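Local atomic coordinates of pectate lyase (Cellvibrio cellulosa, PDB entry 1GXN), a protein that probably cleaves polygalacturonate by beta-elimination, this chain being the pectic acid lyase part of a longer protein that also carries carbohydrate-binding modules. Residues Tyr43-Gly48 / Gly65-Thr70; Phe132-Met137 / Gly216-Gly221; Thr257-Leu262 / Val269-Ser274. One frame throughout, in Å; residues are numbered along the deposited sequence.

Contact 1 of 3, residues Tyr43-Gly48 / Gly65-Thr70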
loop_
_atom_site.group_PDB
_atom_site.type_symbol
_atom_site.label_atom_id
_atom_site.label_comp_id
_atom_site.label_asym_id
_atom_site.label_seq_id
_atom_site.Cartn_x
_atom_site.Cartn_y
_atom_site.Cartn_z
ATOM N N TYR A 43 1.069 21.873 5.083
ATOM C CA TYR A 43 0.063 20.985 5.697
ATOM C C TYR A 43 0.624 19.972 6.705
ATOM O O TYR A 43 -0.154 19.292 7.381
ATOM C CB TYR A 43 -0.750 20.241 4.625
ATOM C CG TYR A 43 -1.769 21.126 3.951
ATOM C CD1 TYR A 43 -3.059 21.243 4.452
ATOM C CD2 TYR A 43 -1.449 21.836 2.803
ATOM C CE1 TYR A 43 -3.992 22.056 3.837
ATOM C CE2 TYR A 43 -2.381 22.649 2.173
ATOM C CZ TYR A 43 -3.649 22.765 2.695
ATOM O OH TYR A 43 -4.583 23.588 2.078
ATOM N N GLN A 44 1.946 19.863 6.830
ATOM C CA GLN A 44 2.544 18.877 7.736
ATOM C C GLN A 44 2.148 19.206 9.172
ATOM O O GLN A 44 2.247 20.350 9.597
ATOM C CB GLN A 44 4.069 18.838 7.593
ATOM C CG GLN A 44 4.727 17.681 8.350
ATOM C CD GLN A 44 6.235 17.610 8.153
ATOM O OE1 GLN A 44 6.887 18.641 7.963
ATOM N NE2 GLN A 44 6.789 16.384 8.197
ATOM N N GLN A 45 1.641 18.211 9.895
ATOM C CA GLN A 45 1.316 18.373 11.306
ATOM C C GLN A 45 2.582 18.358 12.153
ATOM O O GLN A 45 3.648 17.934 11.705
ATOM C CB GLN A 45 0.370 17.266 11.782
ATOM C CG GLN A 45 -0.903 17.114 10.953
ATOM C CD GLN A 45 -1.753 18.373 10.951
ATOM O OE1 GLN A 45 -2.542 18.589 11.869
ATOM N NE2 GLN A 45 -1.579 19.212 9.930
ATOM N N ASN A 46 2.454 18.785 13.401
ATOM C CA ASN A 46 3.608 18.825 14.299
ATOM C C ASN A 46 4.223 17.462 14.605
ATOM O O ASN A 46 5.423 17.392 14.870
ATOM C CB ASN A 46 3.251 19.606 15.559
ATOM C CG ASN A 46 2.978 21.093 15.260
ATOM O OD1 ASN A 46 3.630 21.697 14.403
ATOM N ND2 ASN A 46 2.001 21.665 15.941
ATOM N N ASN A 47 3.420 16.399 14.537
ATOM C CA ASN A 47 3.914 15.031 14.744
ATOM C C ASN A 47 4.751 14.483 13.567
ATOM O O ASN A 47 5.348 13.414 13.684
ATOM C CB ASN A 47 2.761 14.065 15.112
ATOM C CG ASN A 47 1.671 13.982 14.033
ATOM O OD1 ASN A 47 1.939 14.107 12.841
ATOM N ND2 ASN A 47 0.431 13.768 14.457
ATOM N N GLY A 48 4.778 15.224 12.457
ATOM C CA GLY A 48 5.542 14.863 11.272
ATOM C C GLY A 48 4.728 14.238 10.133
ATOM O O GLY A 48 5.215 14.104 9.021
ATOM N N GLY A 65 -0.705 22.168 12.111
ATOM C CA GLY A 65 -1.714 21.627 13.008
ATOM C C GLY A 65 -1.227 20.571 13.981
ATOM O O GLY A 65 -0.067 20.130 13.929
ATOM N N ASN A 66 -2.139 20.139 14.847
ATOM C CA ASN A 66 -1.846 19.166 15.903
ATOM C C ASN A 66 -2.714 17.914 15.829
ATOM O O ASN A 66 -2.908 17.234 16.835
ATOM C CB ASN A 66 -2.009 19.824 17.284
ATOM C CG ASN A 66 -0.980 20.905 17.533
ATOM O OD1 ASN A 66 0.186 20.622 17.740
ATOM N ND2 ASN A 66 -1.410 22.150 17.485
ATOM N N GLU A 67 -3.249 17.616 14.648
ATOM C CA GLU A 67 -4.084 16.431 14.462
ATOM C C GLU A 67 -3.234 15.192 14.161
ATOM O O GLU A 67 -2.024 15.291 13.911
ATOM C CB GLU A 67 -5.116 16.694 13.355
ATOM C CG GLU A 67 -6.109 17.816 13.685
ATOM C CD GLU A 67 -7.087 17.498 14.808
ATOM O OE1 GLU A 67 -7.659 18.449 15.389
ATOM O OE2 GLU A 67 -7.318 16.319 15.132
ATOM N N SER A 68 -3.857 14.021 14.189
ATOM C CA SER A 68 -3.165 12.791 13.807
ATOM C C SER A 68 -2.675 12.861 12.363
ATOM O O SER A 68 -3.329 13.450 11.494
ATOM C CB SER A 68 -4.078 11.570 13.967
ATOM O OG SER A 68 -4.327 11.302 15.338
ATOM N N GLY A 69 -1.506 12.269 12.127
ATOM C CA GLY A 69 -1.033 12.034 10.783
ATOM C C GLY A 69 -1.686 10.778 10.227
ATOM O O GLY A 69 -2.277 10.001 10.968
ATOM N N THR A 70 -1.566 10.580 8.920
ATOM C CA THR A 70 -2.189 9.436 8.266
ATOM C C THR A 70 -1.410 8.984 7.041
ATOM O O THR A 70 -0.700 9.780 6.398
ATOM C CB THR A 70 -3.664 9.756 7.898
ATOM O OG1 THR A 70 -4.330 8.583 7.398
ATOM C CG2 THR A 70 -3.781 10.778 6.766
HETATM O O HOH W 1 0.539 16.866 15.313
#

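Contact 2 of 3, residues Phe132-Met137 / Gly216-Gly221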
loop_
_atom_site.group_PDB
_atom_site.type_symbol
_atom_site.label_atom_id
_atom_site.label_comp_id
_atom_site.label_asym_id
_atom_site.label_seq_id
_atom_site.Cartn_x
_atom_site.Cartn_y
_atom_site.Cartn_z
ATOM N N PHE A 132 -3.041 -2.131 5.074
ATOM C CA PHE A 132 -2.514 -2.317 3.714
ATOM C C PHE A 132 -3.263 -1.463 2.687
ATOM O O PHE A 132 -2.728 -1.168 1.631
ATOM C CB PHE A 132 -2.493 -3.801 3.327
ATOM C CG PHE A 132 -1.593 -4.636 4.215
ATOM C CD1 PHE A 132 -0.216 -4.442 4.210
ATOM C CD2 PHE A 132 -2.128 -5.611 5.046
ATOM C CE1 PHE A 132 0.599 -5.184 5.034
ATOM C CE2 PHE A 132 -1.315 -6.353 5.869
ATOM C CZ PHE A 132 0.049 -6.149 5.861
ATOM N N ASN A 133 -4.484 -1.053 3.033
ATOM C CA ASN A 133 -5.329 -0.191 2.194
ATOM C C ASN A 133 -4.566 0.978 1.578
ATOM O O ASN A 133 -3.728 1.587 2.233
ATOM C CB ASN A 133 -6.469 0.375 3.042
ATOM C CG ASN A 133 -7.610 0.899 2.209
ATOM O OD1 ASN A 133 -8.264 0.134 1.480
ATOM N ND2 ASN A 133 -7.866 2.203 2.303
ATOM N N ASP A 134 -4.846 1.266 0.310
ATOM C CA ASP A 134 -4.183 2.330 -0.445
ATOM C C ASP A 134 -2.655 2.195 -0.465
ATOM O O ASP A 134 -1.921 3.192 -0.482
ATOM C CB ASP A 134 -4.573 3.701 0.098
ATOM C CG ASP A 134 -6.052 3.999 -0.036
ATOM O OD1 ASP A 134 -6.737 3.401 -0.910
ATOM O OD2 ASP A 134 -6.594 4.847 0.714
ATOM N N ASN A 135 -2.185 0.954 -0.486
ATOM C CA ASN A 135 -0.770 0.613 -0.423
ATOM C C ASN A 135 -0.053 1.220 0.781
ATOM O O ASN A 135 1.166 1.371 0.762
ATOM C CB ASN A 135 -0.050 1.014 -1.730
ATOM C CG ASN A 135 -0.484 0.180 -2.929
ATOM O OD1 ASN A 135 -0.575 -1.043 -2.851
ATOM N ND2 ASN A 135 -0.708 0.843 -4.059
ATOM N N GLY A 136 -0.800 1.546 1.827
ATOM C CA GLY A 136 -0.253 2.300 2.947
ATOM C C GLY A 136 0.929 1.636 3.638
ATOM O O GLY A 136 2.041 2.147 3.614
ATOM N N MET A 137 0.703 0.499 4.294
ATOM C CA MET A 137 1.795 -0.131 5.037
ATOM C C MET A 137 2.933 -0.599 4.113
ATOM O O MET A 137 4.111 -0.401 4.429
ATOM C CB MET A 137 1.293 -1.285 5.903
ATOM C CG MET A 137 2.386 -2.006 6.690
ATOM S SD MET A 137 1.687 -3.083 7.945
ATOM C CE MET A 137 3.171 -3.933 8.461
ATOM N N GLY A 216 -7.572 -8.368 -3.574
ATOM C CA GLY A 216 -6.974 -8.415 -4.909
ATOM C C GLY A 216 -6.226 -7.136 -5.232
ATOM O O GLY A 216 -5.228 -7.167 -5.940
ATOM N N SER A 217 -6.690 -6.018 -4.679
ATOM C CA SER A 217 -6.093 -4.702 -4.941
ATOM C C SER A 217 -4.783 -4.480 -4.174
ATOM O O SER A 217 -3.784 -4.043 -4.745
ATOM C CB SER A 217 -7.096 -3.609 -4.573
ATOM O OG SER A 217 -7.661 -3.848 -3.290
ATOM N N GLU A 218 -4.783 -4.741 -2.878
ATOM C CA GLU A 218 -3.653 -4.355 -2.034
ATOM C C GLU A 218 -2.556 -5.404 -1.952
ATOM O O GLU A 218 -1.434 -5.107 -1.575
ATOM C CB GLU A 218 -4.104 -4.025 -0.607
ATOM C CG GLU A 218 -5.264 -3.042 -0.483
ATOM C CD GLU A 218 -5.013 -1.667 -1.106
ATOM O OE1 GLU A 218 -5.994 -0.872 -1.180
ATOM O OE2 GLU A 218 -3.878 -1.356 -1.539
ATOM N N SER A 219 -2.865 -6.642 -2.301
ATOM C CA SER A 219 -1.864 -7.693 -2.151
ATOM C C SER A 219 -0.710 -7.566 -3.139
ATOM O O SER A 219 0.387 -8.072 -2.877
ATOM C CB SER A 219 -2.510 -9.077 -2.229
ATOM O OG SER A 219 -3.319 -9.287 -1.077
ATOM N N VAL A 220 -0.954 -6.876 -4.250
ATOM C CA VAL A 220 0.088 -6.601 -5.242
ATOM C C VAL A 220 1.245 -5.837 -4.604
ATOM O O VAL A 220 2.413 -6.235 -4.733
ATOM C CB VAL A 220 -0.460 -5.793 -6.437
ATOM C CG1 VAL A 220 0.643 -5.443 -7.422
ATOM C CG2 VAL A 220 -1.606 -6.545 -7.132
ATOM N N GLY A 221 0.927 -4.750 -3.893
ATOM C CA GLY A 221 1.944 -3.895 -3.315
ATOM C C GLY A 221 2.694 -4.564 -2.185
ATOM O O GLY A 221 3.879 -4.310 -1.997
HETATM O O HOH W 2 0.011 -2.852 -0.886
HETATM O O HOH W 3 -1.262 -2.993 -4.473
#

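Contact 3 of 3, residues Thr257-Leu262 / Val269-Ser274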
loop_
_atom_site.group_PDB
_atom_site.type_symbol
_atom_site.label_atom_id
_atom_site.label_comp_id
_atom_site.label_asym_id
_atom_site.label_seq_id
_atom_site.Cartn_x
_atom_site.Cartn_y
_atom_site.Cartn_z
ATOM N N THR A 257 -13.187 -8.156 -18.221
ATOM C CA THR A 257 -12.445 -6.990 -17.735
ATOM C C THR A 257 -13.388 -6.120 -16.890
ATOM O O THR A 257 -14.609 -6.279 -16.947
ATOM C CB THR A 257 -11.820 -6.188 -18.915
ATOM O OG1 THR A 257 -10.842 -5.261 -18.420
ATOM C CG2 THR A 257 -12.832 -5.337 -19.623
ATOM N N TYR A 258 -12.812 -5.231 -16.085
ATOM C CA TYR A 258 -13.585 -4.264 -15.307
ATOM C C TYR A 258 -13.586 -2.958 -16.081
ATOM O O TYR A 258 -12.537 -2.365 -16.313
ATOM C CB TYR A 258 -12.987 -4.050 -13.918
ATOM C CG TYR A 258 -13.937 -3.412 -12.932
ATOM C CD1 TYR A 258 -14.759 -4.193 -12.133
ATOM C CD2 TYR A 258 -14.006 -2.026 -12.791
ATOM C CE1 TYR A 258 -15.631 -3.625 -11.203
ATOM C CE2 TYR A 258 -14.890 -1.439 -11.867
ATOM C CZ TYR A 258 -15.693 -2.246 -11.078
ATOM O OH TYR A 258 -16.554 -1.699 -10.143
ATOM N N ASP A 259 -14.758 -2.525 -16.520
ATOM C CA ASP A 259 -14.880 -1.270 -17.251
ATOM C C ASP A 259 -15.715 -0.336 -16.399
ATOM O O ASP A 259 -16.943 -0.472 -16.319
ATOM C CB ASP A 259 -15.502 -1.515 -18.624
ATOM C CG ASP A 259 -15.506 -0.281 -19.485
ATOM O OD1 ASP A 259 -15.658 -0.424 -20.712
ATOM O OD2 ASP A 259 -15.366 0.856 -19.008
ATOM N N SER A 260 -15.060 0.598 -15.718
ATOM C CA SER A 260 -15.762 1.493 -14.799
ATOM C C SER A 260 -16.751 2.425 -15.493
ATOM O O SER A 260 -17.655 2.946 -14.847
ATOM C CB SER A 260 -14.798 2.302 -13.940
ATOM O OG SER A 260 -13.892 3.042 -14.729
ATOM N N SER A 261 -16.598 2.615 -16.801
ATOM C CA SER A 261 -17.540 3.440 -17.568
ATOM C C SER A 261 -18.916 2.792 -17.691
ATOM O O SER A 261 -19.890 3.449 -18.048
ATOM C CB SER A 261 -16.987 3.781 -18.964
ATOM O OG SER A 261 -17.081 2.711 -19.896
ATOM N N LEU A 262 -18.983 1.501 -17.384
ATOM C CA LEU A 262 -20.214 0.718 -17.447
ATOM C C LEU A 262 -20.815 0.434 -16.054
ATOM O O LEU A 262 -21.706 -0.403 -15.903
ATOM C CB LEU A 262 -19.928 -0.591 -18.206
ATOM C CG LEU A 262 -19.297 -0.395 -19.593
ATOM C CD1 LEU A 262 -19.051 -1.723 -20.292
ATOM C CD2 LEU A 262 -20.161 0.497 -20.485
ATOM N N VAL A 269 -17.529 -7.059 -17.453
ATOM C CA VAL A 269 -17.997 -7.322 -18.813
ATOM C C VAL A 269 -17.083 -8.286 -19.557
ATOM O O VAL A 269 -15.878 -8.272 -19.364
ATOM C CB VAL A 269 -18.123 -6.023 -19.637
ATOM C CG1 VAL A 269 -19.135 -5.114 -19.015
ATOM C CG2 VAL A 269 -16.799 -5.316 -19.782
ATOM N N PRO A 270 -17.659 -9.126 -20.412
ATOM C CA PRO A 270 -16.874 -10.040 -21.241
ATOM C C PRO A 270 -15.892 -9.296 -22.144
ATOM O O PRO A 270 -16.271 -8.285 -22.734
ATOM C CB PRO A 270 -17.940 -10.751 -22.095
ATOM C CG PRO A 270 -19.183 -10.593 -21.371
ATOM C CD PRO A 270 -19.106 -9.278 -20.635
ATOM N N ARG A 271 -14.668 -9.802 -22.246
ATOM C CA ARG A 271 -13.626 -9.218 -23.096
ATOM C C ARG A 271 -12.558 -10.267 -23.460
ATOM O O ARG A 271 -11.955 -10.862 -22.588
ATOM C CB ARG A 271 -12.957 -8.047 -22.366
ATOM C CG ARG A 271 -11.823 -7.349 -23.141
ATOM C CD ARG A 271 -12.308 -6.398 -24.211
ATOM N NE ARG A 271 -12.989 -5.217 -23.663
ATOM C CZ ARG A 271 -12.380 -4.106 -23.252
ATOM N NH1 ARG A 271 -11.063 -4.012 -23.280
ATOM N NH2 ARG A 271 -13.096 -3.086 -22.794
ATOM N N ALA A 272 -12.280 -10.447 -24.752
ATOM C CA ALA A 272 -11.268 -11.415 -25.206
ATOM C C ALA A 272 -9.836 -10.997 -24.860
ATOM O O ALA A 272 -9.509 -9.809 -24.856
ATOM C CB ALA A 272 -11.394 -11.634 -26.709
ATOM N N GLY A 273 -8.989 -11.988 -24.554
ATOM C CA GLY A 273 -7.589 -11.757 -24.242
ATOM C C GLY A 273 -7.380 -11.061 -22.915
ATOM O O GLY A 273 -6.315 -10.440 -22.688
ATOM N N SER A 274 -8.393 -11.134 -22.049
ATOM C CA SER A 274 -8.380 -10.384 -20.793
ATOM C C SER A 274 -8.747 -11.244 -19.575
ATOM O O SER A 274 -9.571 -12.161 -19.663
ATOM C CB SER A 274 -9.330 -9.178 -20.873
ATOM O OG SER A 274 -9.269 -8.384 -19.686
HETATM O O HOH W 4 -16.033 -2.460 -22.580
#

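Contact 1 of 3, residues Tyr43-Gly48 / Gly65-Thr70
Gln45 folds back twice, with CG beside its own backbone N (chi1 -54°) and a second bend at chi2 (-60°), and this lays its amide against Gly65-Glu67. OE1 takes the backbone N-H of Glu67 at 3.0 Å, in the carbonyl plane and on a lone pair. NE2 turns back to Tyr43 O in its own segment, and also gives a weak bond to Gly64 O, just ahead of Gly65. The buried amide is therefore held at both ends, which fixes its rotation. OE1 also lies 3.2 Å from Gly65 C, so the chain at Gly65 passes close beside the amide.

Asn46 adds two bonds. Its backbone N reaches Gly65 O at 2.9 Å. Its side-chain ND2 reaches Asn66 OD1 at 2.8 Å; this donor stands well above the carbonyl plane of Asn66, and the two amides are turned 56° apart. Asn47 ND2 lies 2.9 Å from Glu67 O, while its OD1 accepts from Gly49 N. Water 1 accepts from Asn47 N and gives a weak bond to Glu67 O.

Gln45 to Gly48 form a type I turn, closed by Gly48 N to Gln45 O. Just before the turn, Gln44 NE2 bonds Gly48 O, and it also bonds Ala98 O. The contact joins two loop pieces: one follows helix 37-42, the other runs into strand 69-70. Helix 93-109 packs against Gln44 and Asn47, and its Lys101 bonds Asn46 O. Beyond the loop, Gly69 pairs with Tyr120 of strand 119-120.

Contact 2 of 3, residues Phe132-Met137 / Gly216-Gly221
The backbones come nearest at Asn135 and Glu218, with CA atoms 6.0 Å apart, where Asp134 and Asn135 both take left-handed helical angles just before helix 136-148. This turn sets two successive N-H groups toward the Glu218 carboxylate. OE1 accepts from Asp134 N at 2.8 Å, and OE2 accepts from Asn135 N at 3.1 Å. Both donors stand well above the carboxylate plane. The Glu218 chain is bent at chi2 (-59°), and its CG packs against Phe132 O and Asn133 CA. Each carboxylate oxygen thus holds one backbone N-H, which fixes the rotation of the group. Asp134 OD1 is 4.3 Å from Glu218 OE1, a like-charge approach. Asp72 is a second acidic neighbour of Asp134, close to its OD2.

Asn135 reaches over by water. Its amide is turned 87° from the Glu218 carboxylate, and its OD1 accepts from two waters. Water 2 also donates to Glu218 O. Water 3 donates to Ser217 O and accepts from Gly221 N, so it ties Asn135 to the first turn of helix 219-228. Gly221 CA lies 3.8 Å from Asn135 OD1. Asn135 occupies the N-cap position of helix 136-148, but its side chain makes no capping bond.

The contact is buried near the centre of the chain, where the starts of helices 136-148 and 219-228 meet. Phe132 packs on helix 161-181 and meets the ring of Trp192. On the other segment, Val220 rests on helices 233-246 and 318-329.

Contact 3 of 3, residues Thr257-Leu262 / Val269-Ser274
Thr257 and Val269 form an antiparallel hydrogen-bonded pair in a surface beta hairpin, strands 256-258 and 268-271. Thr257 N donates to Val269 O at 2.9 Å. Val269 N returns a nearly straight bond to Thr257 O at 3.1 Å.

Apolar contacts lie on the face carrying both side chains. Thr257 CG2 meets Val269 CG2 at 4.0 Å. Leu262, after the short 3-10 segment 260-261, sets CD1 against Val269 CG1 at 3.6 Å, the two side chains crossing at about a right angle. Arg271 bends at chi2 and chi3 (78° and 67°), and this folds its guanidinium over Thr257, whose methyl CG2 sits over the centre of one face.

Within 257-262, Asp259 OD2 accepts from Ser261 N, an Asx turn, and from Ser261 OG, both from the same face of the carboxylate, which holds the group in place. Ser274, the last residue of the type II turn that starts at Arg271, packs OG against Thr257 CB and bonds Tyr256 O.

Asp259 and Arg271 are bridged rather than paired directly. Water 4 lies in the guanidinium plane, accepting from Arg271 NH2 at 3.0 Å and donating to Asp259 OD1 at 2.8 Å.

From the N terminus, the three contacts follow one another along the chain, and none nests in or crosses another. Contact 1 closes first, drawing in a loop of 16 residues without helix or strand between helix 37-42 and strand 69-70. Contact 2 spans 78 residues, including helix 161-181, and joins the starts of helices 136-148 and 219-228 near the middle of the molecule. Contact 3 closes a short hairpin at the surface. Its centre is about 41 Å from that of contact 1, on the opposite side of the chain's centre. Contact 2 lies about 23 Å and 22 Å, centre to centre, from contacts 1 and 3.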